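Local coordinates for putative fimbrial subunit (Corynebacterium diphtheriae, PDB 4HSS), which probably forms the shaft of a covalently linked cell-surface pilus as its major pilin, a chain of CnaA- and CnaB-type domains used in adhesion, at residues A20-E25 with W146-V151; P56-T61 with V97-N102; A195-D200 with D278-N283. All blocks are in the same frame, centred on the assembly; numbering follows the deposited sequence.

Contact 1 (A20-E25 with W146-V151)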
# COMPACT_ATOMS: atom_id res chain seq x y z
N ALA A 20 21.27 -35.31 -41.13
CA ALA A 20 20.70 -34.08 -40.57
C ALA A 20 19.31 -34.36 -40.02
O ALA A 20 18.58 -33.44 -39.65
CB ALA A 20 20.63 -32.99 -41.63
N ASN A 21 18.93 -35.63 -39.97
CA ASN A 21 17.62 -36.07 -39.51
C ASN A 21 17.38 -35.81 -38.03
O ASN A 21 18.32 -35.62 -37.26
CB ASN A 21 17.49 -37.57 -39.78
CG ASN A 21 17.45 -37.92 -41.25
OD1 ASN A 21 18.47 -38.15 -41.89
ND2 ASN A 21 16.26 -38.01 -41.81
N ILE A 22 16.11 -35.86 -37.64
CA ILE A 22 15.74 -35.82 -36.23
C ILE A 22 15.95 -37.25 -35.73
O ILE A 22 15.65 -38.20 -36.47
CB ILE A 22 14.28 -35.32 -36.00
CG1 ILE A 22 14.10 -33.89 -36.53
CG2 ILE A 22 13.93 -35.38 -34.52
CD1 ILE A 22 12.69 -33.37 -36.63
N ASP A 23 16.54 -37.40 -34.54
CA ASP A 23 16.74 -38.70 -33.91
C ASP A 23 15.64 -38.87 -32.87
O ASP A 23 15.71 -38.27 -31.79
CB ASP A 23 18.15 -38.83 -33.30
CG ASP A 23 18.49 -40.24 -32.81
OD1 ASP A 23 17.66 -41.16 -33.00
OD2 ASP A 23 19.59 -40.43 -32.23
N PHE A 24 14.61 -39.65 -33.22
CA PHE A 24 13.46 -39.85 -32.36
C PHE A 24 13.71 -40.83 -31.20
O PHE A 24 12.83 -40.98 -30.35
CB PHE A 24 12.25 -40.26 -33.21
CG PHE A 24 11.74 -39.13 -34.06
CD1 PHE A 24 10.85 -38.19 -33.54
CD2 PHE A 24 12.16 -38.98 -35.37
CE1 PHE A 24 10.40 -37.13 -34.33
CE2 PHE A 24 11.70 -37.93 -36.16
CZ PHE A 24 10.82 -37.02 -35.64
N GLU A 25 14.92 -41.43 -31.11
CA GLU A 25 15.25 -42.27 -29.96
C GLU A 25 16.03 -41.40 -28.94
O GLU A 25 16.53 -41.90 -27.93
CB GLU A 25 15.98 -43.59 -30.33
CG GLU A 25 17.42 -43.47 -30.81
CD GLU A 25 17.96 -44.66 -31.59
OE1 GLU A 25 19.16 -44.99 -31.40
OE2 GLU A 25 17.21 -45.25 -32.39
N TRP A 146 19.60 -29.61 -35.61
CA TRP A 146 18.44 -29.71 -34.71
C TRP A 146 18.89 -29.53 -33.28
O TRP A 146 19.91 -30.09 -32.89
CB TRP A 146 17.73 -31.05 -34.87
CG TRP A 146 17.02 -31.23 -36.17
CD1 TRP A 146 17.32 -32.13 -37.15
CD2 TRP A 146 15.85 -30.52 -36.63
NE1 TRP A 146 16.46 -32.00 -38.21
CE2 TRP A 146 15.54 -31.01 -37.92
CE3 TRP A 146 15.06 -29.50 -36.08
CZ2 TRP A 146 14.46 -30.53 -38.67
CZ3 TRP A 146 13.99 -29.02 -36.84
CH2 TRP A 146 13.71 -29.53 -38.12
N ASN A 147 18.18 -28.71 -32.50
CA ASN A 147 18.51 -28.42 -31.10
C ASN A 147 17.49 -29.08 -30.19
O ASN A 147 16.30 -28.74 -30.20
CB ASN A 147 18.56 -26.92 -30.88
CG ASN A 147 18.63 -26.48 -29.44
OD1 ASN A 147 19.29 -27.08 -28.59
ND2 ASN A 147 17.98 -25.37 -29.15
N TYR A 148 17.97 -30.04 -29.40
CA TYR A 148 17.17 -30.84 -28.48
C TYR A 148 17.15 -30.24 -27.08
O TYR A 148 16.32 -30.63 -26.26
CB TYR A 148 17.74 -32.27 -28.45
CG TYR A 148 17.69 -32.99 -29.79
CD1 TYR A 148 16.67 -33.89 -30.08
CD2 TYR A 148 18.68 -32.79 -30.75
CE1 TYR A 148 16.63 -34.57 -31.31
CE2 TYR A 148 18.64 -33.45 -31.98
CZ TYR A 148 17.62 -34.34 -32.25
OH TYR A 148 17.58 -35.01 -33.44
N ASN A 149 18.06 -29.28 -26.80
CA ASN A 149 18.19 -28.65 -25.48
C ASN A 149 17.88 -27.16 -25.61
O ASN A 149 18.76 -26.31 -25.81
CB ASN A 149 19.58 -28.93 -24.90
CG ASN A 149 19.95 -30.40 -24.99
OD1 ASN A 149 19.30 -31.28 -24.39
ND2 ASN A 149 20.93 -30.70 -25.84
N VAL A 150 16.57 -26.88 -25.57
CA VAL A 150 15.96 -25.57 -25.76
C VAL A 150 16.16 -24.73 -24.51
O VAL A 150 16.02 -25.21 -23.38
CB VAL A 150 14.46 -25.71 -26.17
CG1 VAL A 150 13.77 -24.34 -26.31
CG2 VAL A 150 14.33 -26.52 -27.47
N VAL A 151 16.54 -23.47 -24.74
CA VAL A 151 16.77 -22.47 -23.71
C VAL A 151 15.82 -21.30 -23.99
O VAL A 151 15.78 -20.82 -25.12
CB VAL A 151 18.27 -22.05 -23.61
CG1 VAL A 151 18.49 -21.10 -22.44
CG2 VAL A 151 19.19 -23.25 -23.48

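Contact 2 (P56-T61 with V97-N102)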
# COMPACT_ATOMS: atom_id res chain seq x y z
N PRO A 56 17.89 -12.15 -11.97
CA PRO A 56 17.36 -13.52 -11.86
C PRO A 56 16.24 -13.61 -10.84
O PRO A 56 16.33 -13.04 -9.74
CB PRO A 56 18.57 -14.34 -11.42
CG PRO A 56 19.74 -13.53 -11.80
CD PRO A 56 19.32 -12.12 -11.61
N LEU A 57 15.17 -14.31 -11.20
CA LEU A 57 14.01 -14.43 -10.34
C LEU A 57 13.75 -15.88 -9.94
O LEU A 57 13.33 -16.71 -10.77
CB LEU A 57 12.79 -13.79 -11.03
CG LEU A 57 11.47 -13.80 -10.29
CD1 LEU A 57 11.57 -13.10 -8.93
CD2 LEU A 57 10.37 -13.20 -11.15
N ASN A 58 14.00 -16.18 -8.66
CA ASN A 58 13.71 -17.47 -8.05
C ASN A 58 12.28 -17.47 -7.49
O ASN A 58 11.74 -16.40 -7.23
CB ASN A 58 14.72 -17.79 -6.96
CG ASN A 58 16.11 -18.08 -7.48
OD1 ASN A 58 16.30 -18.80 -8.47
ND2 ASN A 58 17.10 -17.54 -6.80
N GLY A 59 11.69 -18.65 -7.32
CA GLY A 59 10.35 -18.80 -6.75
C GLY A 59 9.20 -18.91 -7.71
O GLY A 59 8.07 -19.13 -7.28
N VAL A 60 9.47 -18.78 -9.02
CA VAL A 60 8.44 -18.89 -10.05
C VAL A 60 8.37 -20.33 -10.51
O VAL A 60 9.40 -20.89 -10.88
CB VAL A 60 8.67 -17.91 -11.22
CG1 VAL A 60 7.61 -18.09 -12.31
CG2 VAL A 60 8.69 -16.47 -10.73
N THR A 61 7.15 -20.91 -10.50
CA THR A 61 6.89 -22.28 -10.95
C THR A 61 6.37 -22.28 -12.39
O THR A 61 5.51 -21.48 -12.76
CB THR A 61 5.88 -23.01 -10.00
OG1 THR A 61 6.37 -22.97 -8.66
CG2 THR A 61 5.63 -24.48 -10.42
N VAL A 97 8.18 -27.27 -12.39
CA VAL A 97 9.51 -26.98 -11.84
C VAL A 97 9.55 -25.52 -11.38
O VAL A 97 9.13 -24.64 -12.13
CB VAL A 97 10.67 -27.28 -12.84
CG1 VAL A 97 12.02 -26.87 -12.25
CG2 VAL A 97 10.72 -28.74 -13.26
N GLU A 98 10.10 -25.26 -10.18
CA GLU A 98 10.27 -23.92 -9.64
C GLU A 98 11.71 -23.47 -9.87
O GLU A 98 12.61 -24.31 -9.79
CB GLU A 98 9.90 -23.90 -8.15
CG GLU A 98 9.81 -22.52 -7.53
CD GLU A 98 9.61 -22.50 -6.03
OE1 GLU A 98 8.67 -21.81 -5.57
OE2 GLU A 98 10.40 -23.15 -5.31
N THR A 99 11.92 -22.17 -10.18
CA THR A 99 13.25 -21.59 -10.44
C THR A 99 14.05 -21.62 -9.10
O THR A 99 13.48 -21.32 -8.05
CB THR A 99 13.12 -20.21 -11.13
OG1 THR A 99 12.49 -19.26 -10.28
CG2 THR A 99 12.35 -20.28 -12.45
N SER A 100 15.36 -22.01 -9.13
CA SER A 100 16.17 -22.26 -7.93
C SER A 100 17.45 -21.46 -7.73
O SER A 100 17.61 -20.83 -6.67
CB SER A 100 16.57 -23.74 -7.88
OG SER A 100 15.87 -24.46 -6.88
N GLY A 101 18.42 -21.58 -8.64
CA GLY A 101 19.71 -20.94 -8.41
C GLY A 101 19.81 -19.53 -8.92
O GLY A 101 19.71 -18.56 -8.15
N ASN A 102 20.04 -19.42 -10.23
CA ASN A 102 20.13 -18.18 -10.99
C ASN A 102 18.78 -17.92 -11.66
O ASN A 102 18.74 -17.40 -12.78
CB ASN A 102 21.26 -18.31 -12.04
CG ASN A 102 22.65 -18.44 -11.48
OD1 ASN A 102 23.20 -17.50 -10.88
ND2 ASN A 102 23.25 -19.61 -11.69

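Contact 3 (A195-D200 with D278-N283)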
# COMPACT_ATOMS: atom_id res chain seq x y z
N ALA A 195 -7.03 -1.12 -17.57
CA ALA A 195 -7.70 -0.72 -16.33
C ALA A 195 -6.67 -0.44 -15.25
O ALA A 195 -5.63 -1.10 -15.21
CB ALA A 195 -8.67 -1.80 -15.87
N PHE A 196 -6.97 0.52 -14.37
CA PHE A 196 -6.13 0.90 -13.24
C PHE A 196 -6.93 1.77 -12.22
O PHE A 196 -7.38 2.90 -12.53
CB PHE A 196 -4.82 1.62 -13.67
CG PHE A 196 -3.78 1.64 -12.55
CD1 PHE A 196 -3.87 2.56 -11.52
CD2 PHE A 196 -2.76 0.70 -12.52
CE1 PHE A 196 -2.96 2.53 -10.46
CE2 PHE A 196 -1.85 0.67 -11.46
CZ PHE A 196 -1.96 1.59 -10.43
N ARG A 197 -7.08 1.20 -10.99
CA ARG A 197 -7.78 1.85 -9.90
C ARG A 197 -7.07 1.64 -8.53
O ARG A 197 -6.24 0.73 -8.35
CB ARG A 197 -9.27 1.43 -9.84
CG ARG A 197 -9.60 0.04 -9.33
CD ARG A 197 -11.12 -0.16 -9.39
NE ARG A 197 -11.57 -1.39 -8.73
CZ ARG A 197 -11.54 -2.60 -9.28
NH1 ARG A 197 -11.06 -2.77 -10.51
NH2 ARG A 197 -11.95 -3.66 -8.59
N PHE A 198 -7.35 2.58 -7.61
CA PHE A 198 -6.92 2.66 -6.23
C PHE A 198 -8.12 2.45 -5.39
O PHE A 198 -9.11 3.15 -5.61
CB PHE A 198 -6.35 4.04 -5.90
CG PHE A 198 -5.06 4.43 -6.55
CD1 PHE A 198 -3.84 4.12 -5.96
CD2 PHE A 198 -5.06 5.19 -7.72
CE1 PHE A 198 -2.64 4.51 -6.56
CE2 PHE A 198 -3.85 5.60 -8.30
CZ PHE A 198 -2.65 5.25 -7.72
N GLU A 199 -8.06 1.52 -4.43
CA GLU A 199 -9.18 1.31 -3.50
C GLU A 199 -8.69 1.43 -2.07
O GLU A 199 -7.59 0.97 -1.75
CB GLU A 199 -9.89 -0.02 -3.72
CG GLU A 199 -10.78 0.02 -4.94
CD GLU A 199 -11.65 -1.20 -5.18
OE1 GLU A 199 -11.46 -2.22 -4.47
OE2 GLU A 199 -12.52 -1.14 -6.08
N ASP A 200 -9.47 2.12 -1.23
CA ASP A 200 -9.16 2.29 0.16
C ASP A 200 -10.42 2.29 1.00
O ASP A 200 -11.21 3.24 0.91
CB ASP A 200 -8.37 3.58 0.39
CG ASP A 200 -7.75 3.70 1.78
OD1 ASP A 200 -8.43 3.34 2.76
OD2 ASP A 200 -6.61 4.16 1.87
N ASP A 278 -5.58 -0.81 -1.68
CA ASP A 278 -5.41 -1.75 -2.78
C ASP A 278 -5.17 -1.01 -4.11
O ASP A 278 -5.62 0.12 -4.28
CB ASP A 278 -6.65 -2.67 -2.95
CG ASP A 278 -7.16 -3.34 -1.69
OD1 ASP A 278 -6.90 -4.57 -1.52
OD2 ASP A 278 -7.88 -2.67 -0.89
N VAL A 279 -4.47 -1.67 -5.07
CA VAL A 279 -4.37 -1.20 -6.44
C VAL A 279 -4.82 -2.36 -7.29
O VAL A 279 -4.44 -3.51 -7.00
CB VAL A 279 -3.07 -0.53 -6.97
CG1 VAL A 279 -2.75 0.76 -6.23
CG2 VAL A 279 -1.88 -1.47 -6.98
N ILE A 280 -5.70 -2.08 -8.27
CA ILE A 280 -6.24 -3.07 -9.20
C ILE A 280 -5.97 -2.60 -10.62
O ILE A 280 -6.35 -1.50 -11.00
CB ILE A 280 -7.74 -3.40 -8.99
CG1 ILE A 280 -8.07 -3.70 -7.52
CG2 ILE A 280 -8.15 -4.57 -9.84
CD1 ILE A 280 -8.99 -2.75 -6.91
N PHE A 281 -5.30 -3.45 -11.40
CA PHE A 281 -5.02 -3.24 -12.80
C PHE A 281 -5.04 -4.57 -13.49
O PHE A 281 -4.97 -5.61 -12.83
CB PHE A 281 -3.66 -2.53 -13.00
CG PHE A 281 -2.50 -3.21 -12.33
CD1 PHE A 281 -1.87 -4.30 -12.93
CD2 PHE A 281 -2.04 -2.78 -11.09
CE1 PHE A 281 -0.81 -4.95 -12.30
CE2 PHE A 281 -0.97 -3.43 -10.46
CZ PHE A 281 -0.37 -4.51 -11.07
N ASN A 282 -5.10 -4.55 -14.85
CA ASN A 282 -5.00 -5.72 -15.72
C ASN A 282 -3.56 -6.16 -15.89
O ASN A 282 -2.64 -5.33 -15.92
CB ASN A 282 -5.61 -5.43 -17.11
CG ASN A 282 -4.87 -4.38 -17.93
OD1 ASN A 282 -4.56 -3.27 -17.46
ND2 ASN A 282 -4.62 -4.68 -19.21
N ASN A 283 -3.35 -7.46 -16.02
CA ASN A 283 -2.03 -7.94 -16.38
C ASN A 283 -1.98 -7.75 -17.90
O ASN A 283 -2.82 -8.32 -18.59
CB ASN A 283 -1.80 -9.40 -15.93
CG ASN A 283 -0.46 -10.00 -16.27
OD1 ASN A 283 0.33 -9.45 -17.03
ND2 ASN A 283 -0.16 -11.16 -15.73
O HOH W 1 -8.54 -1.83 -12.41

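Contact 1 (A20-E25 with W146-V151)
Ile-22 lays its CG1 methylene over one face of the Trp-146 indole. CG1 stands 3.5 Å from the centroid of the five-membered ring and 13° off the ring normal, which qualifies as a CH-pi contact, and CD1 continues toward the benzo half, near CE2 and CZ2. The branch reaches the indole because CG1 lies opposite the carbonyl carbon (chi1 -61°), which leaves CG2 for the other aromatic neighbour: CG2 comes within 3.8 Å of Tyr-148 OH. At the edge of the indole, near its plane, Ala-20 O is 2.9 Å from Trp-146 NE1.

A hydrogen bond runs from Asp-23 N to Tyr-148 OH, 2.8 Å long and almost straight at 170°. It ties the buried phenol to the backbone of the N-terminal loop. Arg-26, the next residue after segment 20-25 and still in that loop, adds a cation-pi contact to Tyr-148, while Trp-76 and Pro-137 also touch Ile-22. On the other segment, Asn-149 N donates to Asn-147 OD1 at 3.1 Å, an Asx turn leading into strand 149-166.

Two aromatic side chains, one near the surface and one buried, thus receive a segment without regular secondary structure. The contact joins the loop before strand 28-36 to the entry of strand 149-166, its parallel neighbour in the sheet of the N-terminal prealbumin-like domain.

Contact 2 (P56-T61 with V97-N102)
This is an antiparallel strand pairing that gives way to a loop-to-loop contact at one end of a sheet in the N-terminal prealbumin-like domain. The two segments run 173° apart, and the regular pairing is represented by Thr-61 with Glu-98, a non-hydrogen-bonded pair with CA atoms 4.0 Å apart. Strands 61-67 and 93-98 meet here at the side of a four-stranded antiparallel sheet. On the face carrying this pair, Thr-61 OG1 packs on Glu-98 CG at 3.6 Å, and Glu-98 OE1 has a weak, long ion pair with Lys-121 of the adjoining strand 113-121.

Beyond the pair, backbone bonds continue the connection: Thr-99 N donates to Val-60 O at 2.9 Å, and Gly-59 N donates to Thr-99 O at 3.3 Å. Gly-59 adopts a positive phi, a conformation readily open to glycine, and the backbone turns there beside Thr-99.

Asn-58 extends the contact toward 100-102. Its ND2 donates to Gly-101 O at 3.1 Å; the acceptor lies in the amide plane, although the donor stands 50° out of the plane of the accepting carbonyl. Asn-58 OD1 takes a weak hydrogen bond from Gly-103 N, so both ends of the amide engage backbone, which probably limits its rotation. Farther out, Pro-56 CB rests against Asn-102 O.

Buried Thr-99 links the two loops through its hydroxyl. With OG1 between its own backbone N and carbonyl carbon (chi1 65°), the hydroxyl accepts a weak bond from Val-60 N and donates to Leu-57 O at 2.7 Å, in the carbonyl plane and on a lone pair.

Contact 3 (A195-D200 with D278-N283)
Arg-197 and Glu-199, two residues apart on one strand, form a salt bridge across the side chain of Ile-280 from the partner strand. Arg-197 NE lies 2.8 Å from Glu-199 OE2 with an N-H...O angle of 178°; the acceptor is in the guanidinium plane, whereas the donor meets the carboxylate from above its plane. Placing CG between the backbone N and carbonyl carbon, Arg-197 runs extended to NE and brings the guanidinium over Ile-280. One face of that group receives Ile-280 CD1, 3.2 Å above the plane, and the same methyl touches Glu-199 OE1. Lys-237 and Glu-289 supply weak, long ion pairs to Glu-199 and Arg-197.

The backbones are joined by reciprocal bonds at Arg-197/Ile-280 and Glu-199/Asp-278, the hydrogen-bonded antiparallel pairs. Arg-197 N to Ile-280 O is 2.8 Å, and a water also donates to that oxygen at 2.6 Å. Near the end, Asn-282 OD1 accepts from Ala-195 N as well as from Thr-194 N, while its ND2 reaches Lys-192 O.

On the opposite face the paired residues are apolar. Phe-196 and Phe-281 point the same way, with ring planes only 4° apart, but meet rim to rim with centroids 5.7 Å apart, so they do not stack. Phe-198 CD1 packs against Val-279 CG1 at 3.5 Å. Met-256 and Leu-258 of strand 255-264 lie against this side.

The axes of the segments 196-200 and 278-282 approach to 4.7 Å, and their directions differ by 157°. This geometry is that of an antiparallel pair in a twisted beta-sandwich sheet, with one face in the hydrophobic core of the Sgo0707 N2-type middle domain.

Contact 1 is a surface contact, contact 2 is partly buried and contact 3 is buried near the middle of the chain. The first two belong to the N-terminal domain, with contact 2 nested along the sequence inside the loop closed by contact 1; their centres are about 26 Å apart. Both involve strand ends and irregular segments, but aromatic overlap characterises contact 1, whereas hydroxyl, amide and backbone bonds dominate contact 2. Contact 3 follows in the middle domain, its centre about 27 Å from that of contact 2. There, continuous strand pairing places a salt bridge packed on an isoleucine on one face and aromatic and aliphatic packing on the other. None of the three touches another.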